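Local coordinates for beta-galactosidase (Bacillus circulans subsp. alkalophilus, PDB 3TTY) that hydrolyses terminal beta-D-galactosyl residues of beta-galactosides, as a TIM-barrel glycoside hydrolase with a trimerisation domain, at the interface of chains A and B. Residues are numbered along the deposited sequence; one frame, centred on the assembly and turned at random. Chains: chain A/B, Beta-galactosidase.

Contact 1: the interface of chains A and B. Residues chain A 186-187; chain B 19, 111, 315, 350, 352-355.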
ATOM      1  N   PHE A 186     -30.664  -8.237   6.962  1.00 18.04           N
ATOM      2  CA  PHE A 186     -29.306  -8.323   7.515  1.00 19.62           C
ATOM      3  C   PHE A 186     -28.792  -6.910   7.822  1.00 21.08           C
ATOM      4  O   PHE A 186     -28.973  -5.996   7.023  1.00 18.69           O
ATOM      5  CB  PHE A 186     -28.379  -9.022   6.509  1.00 18.34           C
ATOM      6  CG  PHE A 186     -26.944  -9.190   6.980  1.00 17.78           C
ATOM      7  CD1 PHE A 186     -26.611 -10.148   7.921  1.00 18.43           C
ATOM      8  CD2 PHE A 186     -25.925  -8.426   6.432  1.00 19.14           C
ATOM      9  CE1 PHE A 186     -25.298 -10.323   8.326  1.00 20.71           C
ATOM     10  CE2 PHE A 186     -24.606  -8.586   6.838  1.00 19.02           C
ATOM     11  CZ  PHE A 186     -24.291  -9.535   7.785  1.00 18.62           C
ATOM     12  N   TRP A 187     -28.156  -6.747   8.981  1.00 19.91           N
ATOM     13  CA  TRP A 187     -27.653  -5.447   9.444  1.00 17.62           C
ATOM     14  C   TRP A 187     -28.661  -4.287   9.323  1.00 20.34           C
ATOM     15  O   TRP A 187     -28.301  -3.183   8.911  1.00 19.18           O
ATOM     16  CB  TRP A 187     -26.324  -5.080   8.753  1.00 20.15           C
ATOM     17  CG  TRP A 187     -25.152  -5.965   9.144  1.00 18.61           C
ATOM     18  CD1 TRP A 187     -25.183  -7.043   9.982  1.00 17.02           C
ATOM     19  CD2 TRP A 187     -23.788  -5.838   8.706  1.00 20.28           C
ATOM     20  NE1 TRP A 187     -23.933  -7.599  10.086  1.00 21.58           N
ATOM     21  CE2 TRP A 187     -23.056  -6.880   9.316  1.00 20.65           C
ATOM     22  CE3 TRP A 187     -23.118  -4.949   7.855  1.00 19.40           C
ATOM     23  CZ2 TRP A 187     -21.686  -7.065   9.100  1.00 19.79           C
ATOM     24  CZ3 TRP A 187     -21.764  -5.126   7.636  1.00 19.81           C
ATOM     25  CH2 TRP A 187     -21.056  -6.181   8.260  1.00 23.13           C
TER
ATOM     26  N   GLN B  19     -34.875 -12.819   9.525  1.00 22.74           N
ATOM     27  CA  GLN B  19     -34.379 -12.990   8.151  1.00 21.69           C
ATOM     28  C   GLN B  19     -35.094 -14.153   7.434  1.00 23.25           C
ATOM     29  O   GLN B  19     -34.955 -14.326   6.224  1.00 21.24           O
ATOM     30  CB  GLN B  19     -32.867 -13.252   8.126  1.00 20.74           C
ATOM     31  CG  GLN B  19     -31.988 -12.168   8.728  1.00 21.67           C
ATOM     32  CD  GLN B  19     -30.548 -12.647   8.933  1.00 22.95           C
ATOM     33  OE1 GLN B  19     -30.156 -13.706   8.428  1.00 20.61           O
ATOM     34  NE2 GLN B  19     -29.756 -11.867   9.676  1.00 19.10           N
ATOM     35  N   ARG B 111     -22.138  -0.682   9.440  1.00 16.78           N
ATOM     36  CA  ARG B 111     -22.731  -0.844  10.760  1.00 19.69           C
ATOM     37  C   ARG B 111     -21.730  -0.342  11.798  1.00 18.03           C
ATOM     38  O   ARG B 111     -20.609   0.021  11.439  1.00 19.18           O
ATOM     39  CB  ARG B 111     -23.024  -2.316  11.017  1.00 15.55           C
ATOM     40  CG  ARG B 111     -21.768  -3.146  11.104  1.00 19.33           C
ATOM     41  CD  ARG B 111     -22.046  -4.578  11.592  1.00 20.99           C
ATOM     42  NE  ARG B 111     -20.794  -5.333  11.665  1.00 18.89           N
ATOM     43  CZ  ARG B 111     -20.684  -6.572  12.133  1.00 20.75           C
ATOM     44  NH1 ARG B 111     -21.763  -7.225  12.574  1.00 18.83           N
ATOM     45  NH2 ARG B 111     -19.485  -7.160  12.154  1.00 17.12           N
ATOM     46  N   TRP B 315     -14.651 -13.404   7.491  1.00 24.66           N
ATOM     47  CA  TRP B 315     -13.756 -12.233   7.534  1.00 26.85           C
ATOM     48  C   TRP B 315     -12.257 -12.546   7.460  1.00 27.48           C
ATOM     49  O   TRP B 315     -11.450 -11.661   7.170  1.00 24.91           O
ATOM     50  CB  TRP B 315     -14.032 -11.379   8.779  1.00 23.22           C
ATOM     51  CG  TRP B 315     -15.434 -10.853   8.826  1.00 26.42           C
ATOM     52  CD1 TRP B 315     -16.478 -11.372   9.532  1.00 25.29           C
ATOM     53  CD2 TRP B 315     -15.950  -9.721   8.118  1.00 22.44           C
ATOM     54  NE1 TRP B 315     -17.609 -10.628   9.313  1.00 25.09           N
ATOM     55  CE2 TRP B 315     -17.311  -9.605   8.453  1.00 22.50           C
ATOM     56  CE3 TRP B 315     -15.388  -8.785   7.239  1.00 25.47           C
ATOM     57  CZ2 TRP B 315     -18.125  -8.593   7.942  1.00 24.42           C
ATOM     58  CZ3 TRP B 315     -16.197  -7.783   6.730  1.00 28.93           C
ATOM     59  CH2 TRP B 315     -17.552  -7.695   7.083  1.00 26.34           C
ATOM     60  N   SER B 350     -26.793 -16.821   7.275  1.00 25.04           N
ATOM     61  CA  SER B 350     -27.507 -15.844   6.456  1.00 23.59           C
ATOM     62  C   SER B 350     -27.401 -16.231   4.977  1.00 24.10           C
ATOM     63  O   SER B 350     -26.692 -17.177   4.616  1.00 20.24           O
ATOM     64  CB  SER B 350     -26.975 -14.429   6.699  1.00 20.52           C
ATOM     65  OG  SER B 350     -25.569 -14.388   6.542  1.00 19.05           O
ATOM     66  N   GLY B 352     -27.483 -13.978   1.523  1.00 24.93           N
ATOM     67  CA  GLY B 352     -27.634 -13.065   2.628  1.00 26.19           C
ATOM     68  C   GLY B 352     -26.535 -12.022   2.810  1.00 22.18           C
ATOM     69  O   GLY B 352     -26.137 -11.799   3.940  1.00 27.92           O
ATOM     70  N   ALA B 353     -26.038 -11.382   1.746  1.00 24.28           N
ATOM     71  CA  ALA B 353     -24.957 -10.366   1.887  1.00 21.39           C
ATOM     72  C   ALA B 353     -23.612 -10.915   2.405  1.00 23.90           C
ATOM     73  O   ALA B 353     -23.267 -12.060   2.119  1.00 25.34           O
ATOM     74  CB  ALA B 353     -25.406  -9.180   2.758  1.00 19.84           C
ATOM     75  N   CYS B 354     -22.874 -10.112   3.186  1.00 22.27           N
ATOM     76  CA  CYS B 354     -21.448 -10.392   3.451  1.00 19.83           C
ATOM     77  C   CYS B 354     -21.114 -11.537   4.415  1.00 21.33           C
ATOM     78  O   CYS B 354     -19.999 -12.048   4.396  1.00 22.56           O
ATOM     79  CB  CYS B 354     -20.654  -9.115   3.818  1.00 16.72           C
ATOM     80  SG  CYS B 354     -20.884  -8.428   5.522  1.00 19.33           S
ATOM     81  N   GLU B 355     -22.053 -11.953   5.252  1.00 18.86           N
ATOM     82  CA  GLU B 355     -21.762 -13.057   6.170  1.00 21.47           C
ATOM     83  C   GLU B 355     -22.426 -14.402   5.812  1.00 20.61           C
ATOM     84  O   GLU B 355     -22.486 -15.304   6.639  1.00 19.03           O
ATOM     85  CB  GLU B 355     -22.029 -12.641   7.627  1.00 20.16           C
ATOM     86  CG  GLU B 355     -21.072 -11.534   8.080  1.00 21.07           C
ATOM     87  CD  GLU B 355     -21.328 -11.028   9.490  1.00 19.56           C
ATOM     88  OE1 GLU B 355     -20.410 -10.411  10.063  1.00 18.94           O
ATOM     89  OE2 GLU B 355     -22.439 -11.221  10.019  1.00 18.88           O
TER
HETATM   90  O   HOH W   1     -23.799  -9.827  11.851  1.00 20.66           O
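A:Phe186 and A:Trp187 of chain A reach into the galactose pocket of chain B and touch B:Arg111, B:Cys354 and B:Glu355. The two aromatics open the short 3-10 helix 186-188. The pocket belongs to the TIM-barrel domain of this trimeric beta-galactosidase family, and B:Arg111, B:Trp315 and B:Glu355 are among the residues that line it.

The main contact is face to face, with CH-pi contacts. The guanidinium of B:Arg111 lies nearly parallel to the indole of A:Trp187, with 16° between the planes. The CD methylene of B:Arg111 sits over the six-membered ring of A:Trp187, 3.4 Å from its centroid. The B:Arg111 chain, extended from CG to NE, carries the guanidinium across the indole, with A:Trp187 CZ2 over the centre of its face. The other indole face is taken by A:Phe186 of the same chain. An alanine in place of A:Trp187 would probably leave the B:Arg111 guanidinium without the indole that covers its face and free to turn, and open a gap in the pocket wall.

Apolar packing adds to this. A:Trp187 CH2 meets B:Cys354 SG at 3.5 Å and B:Trp315 CZ2 at 3.8 Å. B:Ala353 CB packs against A:Phe186 CD2.

Polar groups lie at the edge of the A:Phe186 ring. The phenyl, with CG anti to the backbone N (chi1 -179°), points its CZ at the carboxylate of B:Glu355, 3.4 Å from OE2. The carboxylate plane is turned 69° from the ring. B:Gln19 NE2 lies at the same ring's edge.

The polar links centre on B:Glu355. Water 1 joins A:Trp187 NE1, at 2.8 Å, to B:Glu355 OE2, at 2.7 Å. The other carboxylate oxygen, OE1, accepts a hydrogen bond from B:Trp315 NE1 at 2.9 Å. The bond lies in the indole plane of B:Trp315, and the N-H meets OE1 on its anti side, somewhat out of the carboxylate plane.

Contact 2: the interface of chains A and B. Residues chain A 414, 462, 487, 490-491, 497, 502; chain B 356-357, 364.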
ATOM      1  N   SER A 414     -17.290 -11.229  -3.074  1.00 19.07           N
ATOM      2  CA  SER A 414     -17.595 -12.138  -1.985  1.00 19.83           C
ATOM      3  C   SER A 414     -16.647 -11.963  -0.803  1.00 22.11           C
ATOM      4  O   SER A 414     -15.432 -11.807  -0.972  1.00 18.96           O
ATOM      5  CB  SER A 414     -17.534 -13.584  -2.483  1.00 20.98           C
ATOM      6  OG  SER A 414     -17.975 -14.487  -1.476  1.00 22.26           O
ATOM      7  N   TYR A 462     -19.896 -20.301  -9.727  1.00 16.83           N
ATOM      8  CA  TYR A 462     -20.438 -19.854  -8.460  1.00 16.47           C
ATOM      9  C   TYR A 462     -21.867 -19.346  -8.604  1.00 16.52           C
ATOM     10  O   TYR A 462     -22.765 -19.789  -7.884  1.00 17.91           O
ATOM     11  CB  TYR A 462     -19.519 -18.761  -7.912  1.00 18.17           C
ATOM     12  CG  TYR A 462     -20.030 -17.979  -6.724  1.00 18.92           C
ATOM     13  CD1 TYR A 462     -20.011 -18.520  -5.435  1.00 19.08           C
ATOM     14  CD2 TYR A 462     -20.481 -16.671  -6.879  1.00 18.83           C
ATOM     15  CE1 TYR A 462     -20.461 -17.779  -4.343  1.00 19.66           C
ATOM     16  CE2 TYR A 462     -20.920 -15.932  -5.803  1.00 18.36           C
ATOM     17  CZ  TYR A 462     -20.914 -16.483  -4.540  1.00 18.55           C
ATOM     18  OH  TYR A 462     -21.354 -15.718  -3.477  1.00 21.64           O
ATOM     19  N   PHE A 487     -17.085 -24.798  -5.254  1.00 19.55           N
ATOM     20  CA  PHE A 487     -17.662 -23.453  -5.166  1.00 21.16           C
ATOM     21  C   PHE A 487     -18.499 -23.057  -6.384  1.00 21.18           C
ATOM     22  O   PHE A 487     -18.538 -21.886  -6.771  1.00 19.81           O
ATOM     23  CB  PHE A 487     -16.588 -22.401  -4.861  1.00 19.15           C
ATOM     24  CG  PHE A 487     -17.074 -21.296  -3.960  1.00 26.81           C
ATOM     25  CD1 PHE A 487     -17.755 -21.597  -2.780  1.00 24.20           C
ATOM     26  CD2 PHE A 487     -16.871 -19.959  -4.292  1.00 22.49           C
ATOM     27  CE1 PHE A 487     -18.219 -20.585  -1.943  1.00 20.41           C
ATOM     28  CE2 PHE A 487     -17.327 -18.949  -3.460  1.00 23.47           C
ATOM     29  CZ  PHE A 487     -18.006 -19.268  -2.277  1.00 21.01           C
ATOM     30  N   ILE A 490     -23.518 -22.079  -6.105  1.00 19.31           N
ATOM     31  CA  ILE A 490     -23.743 -21.608  -4.750  1.00 16.34           C
ATOM     32  C   ILE A 490     -24.877 -20.578  -4.690  1.00 20.25           C
ATOM     33  O   ILE A 490     -25.733 -20.658  -3.817  1.00 22.12           O
ATOM     34  CB  ILE A 490     -22.465 -21.024  -4.141  1.00 20.07           C
ATOM     35  CG1 ILE A 490     -21.284 -21.991  -4.338  1.00 21.68           C
ATOM     36  CG2 ILE A 490     -22.683 -20.677  -2.671  1.00 18.63           C
ATOM     37  CD1 ILE A 490     -21.438 -23.350  -3.612  1.00 19.42           C
ATOM     38  N   VAL A 491     -24.911 -19.641  -5.636  1.00 17.40           N
ATOM     39  CA  VAL A 491     -25.893 -18.552  -5.586  1.00 19.33           C
ATOM     40  C   VAL A 491     -26.699 -18.358  -6.870  1.00 20.20           C
ATOM     41  O   VAL A 491     -26.381 -18.935  -7.912  1.00 18.69           O
ATOM     42  CB  VAL A 491     -25.221 -17.211  -5.255  1.00 18.57           C
ATOM     43  CG1 VAL A 491     -24.529 -17.278  -3.888  1.00 17.00           C
ATOM     44  CG2 VAL A 491     -24.229 -16.826  -6.362  1.00 17.34           C
ATOM     45  N   VAL A 497     -27.822 -17.298  -1.700  1.00 16.58           N
ATOM     46  CA  VAL A 497     -27.459 -18.707  -1.667  1.00 18.90           C
ATOM     47  C   VAL A 497     -28.646 -19.590  -2.025  1.00 22.74           C
ATOM     48  O   VAL A 497     -29.771 -19.392  -1.535  1.00 19.85           O
ATOM     49  CB  VAL A 497     -26.899 -19.116  -0.295  1.00 20.02           C
ATOM     50  CG1 VAL A 497     -26.676 -20.608  -0.242  1.00 20.34           C
ATOM     51  CG2 VAL A 497     -25.610 -18.379  -0.016  1.00 19.22           C
ATOM     52  N   TYR A 502     -25.147 -27.517  -1.506  1.00 21.26           N
ATOM     53  CA  TYR A 502     -24.349 -27.204  -2.684  1.00 20.17           C
ATOM     54  C   TYR A 502     -24.203 -28.508  -3.473  1.00 20.75           C
ATOM     55  O   TYR A 502     -24.089 -29.576  -2.870  1.00 19.05           O
ATOM     56  CB  TYR A 502     -22.968 -26.728  -2.254  1.00 17.99           C
ATOM     57  CG  TYR A 502     -22.947 -25.699  -1.138  1.00 20.82           C
ATOM     58  CD1 TYR A 502     -22.116 -25.870  -0.053  1.00 15.89           C
ATOM     59  CD2 TYR A 502     -23.733 -24.547  -1.186  1.00 20.64           C
ATOM     60  CE1 TYR A 502     -22.064 -24.952   0.951  1.00 23.42           C
ATOM     61  CE2 TYR A 502     -23.685 -23.606  -0.166  1.00 16.79           C
ATOM     62  CZ  TYR A 502     -22.834 -23.815   0.896  1.00 23.53           C
ATOM     63  OH  TYR A 502     -22.734 -22.916   1.941  1.00 20.57           O
TER
ATOM     64  N   LYS B 356     -22.899 -14.541   4.575  1.00 20.11           N
ATOM     65  CA  LYS B 356     -23.479 -15.811   4.129  1.00 19.68           C
ATOM     66  C   LYS B 356     -22.479 -16.966   4.167  1.00 21.44           C
ATOM     67  O   LYS B 356     -22.880 -18.126   4.235  1.00 24.99           O
ATOM     68  CB  LYS B 356     -24.133 -15.695   2.740  1.00 21.95           C
ATOM     69  CG  LYS B 356     -23.214 -15.181   1.628  1.00 21.85           C
ATOM     70  CD  LYS B 356     -24.018 -14.894   0.368  1.00 20.85           C
ATOM     71  CE  LYS B 356     -23.124 -14.400  -0.777  1.00 21.83           C
ATOM     72  NZ  LYS B 356     -22.709 -12.979  -0.592  1.00 19.49           N
ATOM     73  N   TYR B 357     -21.182 -16.663   4.143  1.00 20.14           N
ATOM     74  CA  TYR B 357     -20.175 -17.718   4.292  1.00 21.23           C
ATOM     75  C   TYR B 357     -19.481 -17.711   5.665  1.00 23.73           C
ATOM     76  O   TYR B 357     -18.384 -18.254   5.830  1.00 27.09           O
ATOM     77  CB  TYR B 357     -19.192 -17.714   3.109  1.00 20.07           C
ATOM     78  CG  TYR B 357     -19.944 -17.679   1.797  1.00 20.77           C
ATOM     79  CD1 TYR B 357     -20.958 -18.600   1.540  1.00 16.88           C
ATOM     80  CD2 TYR B 357     -19.689 -16.687   0.845  1.00 19.20           C
ATOM     81  CE1 TYR B 357     -21.680 -18.553   0.362  1.00 20.89           C
ATOM     82  CE2 TYR B 357     -20.403 -16.628  -0.338  1.00 20.33           C
ATOM     83  CZ  TYR B 357     -21.401 -17.562  -0.576  1.00 24.37           C
ATOM     84  OH  TYR B 357     -22.122 -17.510  -1.751  1.00 21.75           O
ATOM     85  N   HIS B 364     -26.387 -23.914   5.198  1.00 20.90           N
ATOM     86  CA  HIS B 364     -27.187 -23.843   3.980  1.00 20.85           C
ATOM     87  C   HIS B 364     -27.996 -25.121   3.600  1.00 24.13           C
ATOM     88  O   HIS B 364     -29.049 -25.006   2.969  1.00 22.24           O
ATOM     89  CB  HIS B 364     -26.371 -23.249   2.824  1.00 20.10           C
ATOM     90  CG  HIS B 364     -25.876 -21.855   3.098  1.00 24.71           C
ATOM     91  ND1 HIS B 364     -24.688 -21.366   2.597  1.00 22.02           N
ATOM     92  CD2 HIS B 364     -26.408 -20.850   3.839  1.00 24.93           C
ATOM     93  CE1 HIS B 364     -24.511 -20.123   3.012  1.00 22.87           C
ATOM     94  NE2 HIS B 364     -25.537 -19.787   3.772  1.00 21.60           N
TER
HETATM   95  O   HOH W   2     -23.280 -24.020   4.236  1.00 22.38           O
HETATM   96  O   HOH W   3     -20.168 -13.133   0.498  1.00 23.52           O
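Loop residues of the chain A trimerisation domain form this interface site, which receives B:Tyr357 and B:His364 from the TIM-barrel domain of chain B. A:Ser414, A:Tyr462, A:Phe487, A:Ile490, A:Val491, A:Val497 and A:Tyr502 supply the chain A side. B:Tyr357 has 75 Å² of its surface hidden there.

The phenols of B:Tyr357 and A:Tyr462 meet tip to tip. Their OH atoms are hydrogen-bonded at 2.6 Å, and either hydroxyl could be the donor. A:Tyr462 OH lies in the ring plane of B:Tyr357, at its edge. A:Tyr462 has CG anti to the backbone N (chi1 169°), which carries its hydroxyl out to this tip.

Both faces of the B:Tyr357 ring are packed. The CG of B:Lys356, its own neighbour, lies over the centre of one face. On the opposite face A:Phe487 brings its CZ toward the rim in an edge-to-face contact, with the ring planes 68° apart. A:Ile490 CG2 packs on B:Tyr357 CE1 at 3.8 Å.

Another hydrogen bond joins A:Tyr502 OH to B:His364 ND1 at 2.6 Å; the proton positions are not seen. A:Val497 CG1 covers one face of the imidazole, 3.7 Å from its centroid. The methyl and the phenol together probably limit the rotation of the imidazole. A:Val497 CG2 also touches B:Lys356 CD.

Waters also bridge the chains. Water 2 bonds to A:Tyr502 OH at 2.6 Å and, at longer range, to the backbone N of B:His364. The B:Lys356 chain bends at its end (chi4 -76°), and its amine NZ binds water 3 at 2.8 Å, which in turn reaches A:Ser414 OG at 3.2 Å.

Contact 1 and contact 2 lie on one A-B interface, with the centres of their C-alpha atoms about 13 Å apart. They share no residue but are joined in sequence on chain B: B:Glu355 in contact 1 is followed directly by B:Lys356 and B:Tyr357 in contact 2. On chain A they draw on distant segments, the 3-10 helix 186-188 and loops of the trimerisation domain. Chain B's pocket segment is therefore contacted, and probably steadied, by two parts of its neighbour. The deposited assembly has three copies, so each pocket probably depends on an adjacent subunit for part of its wall, and trimer formation may steady the galactose site.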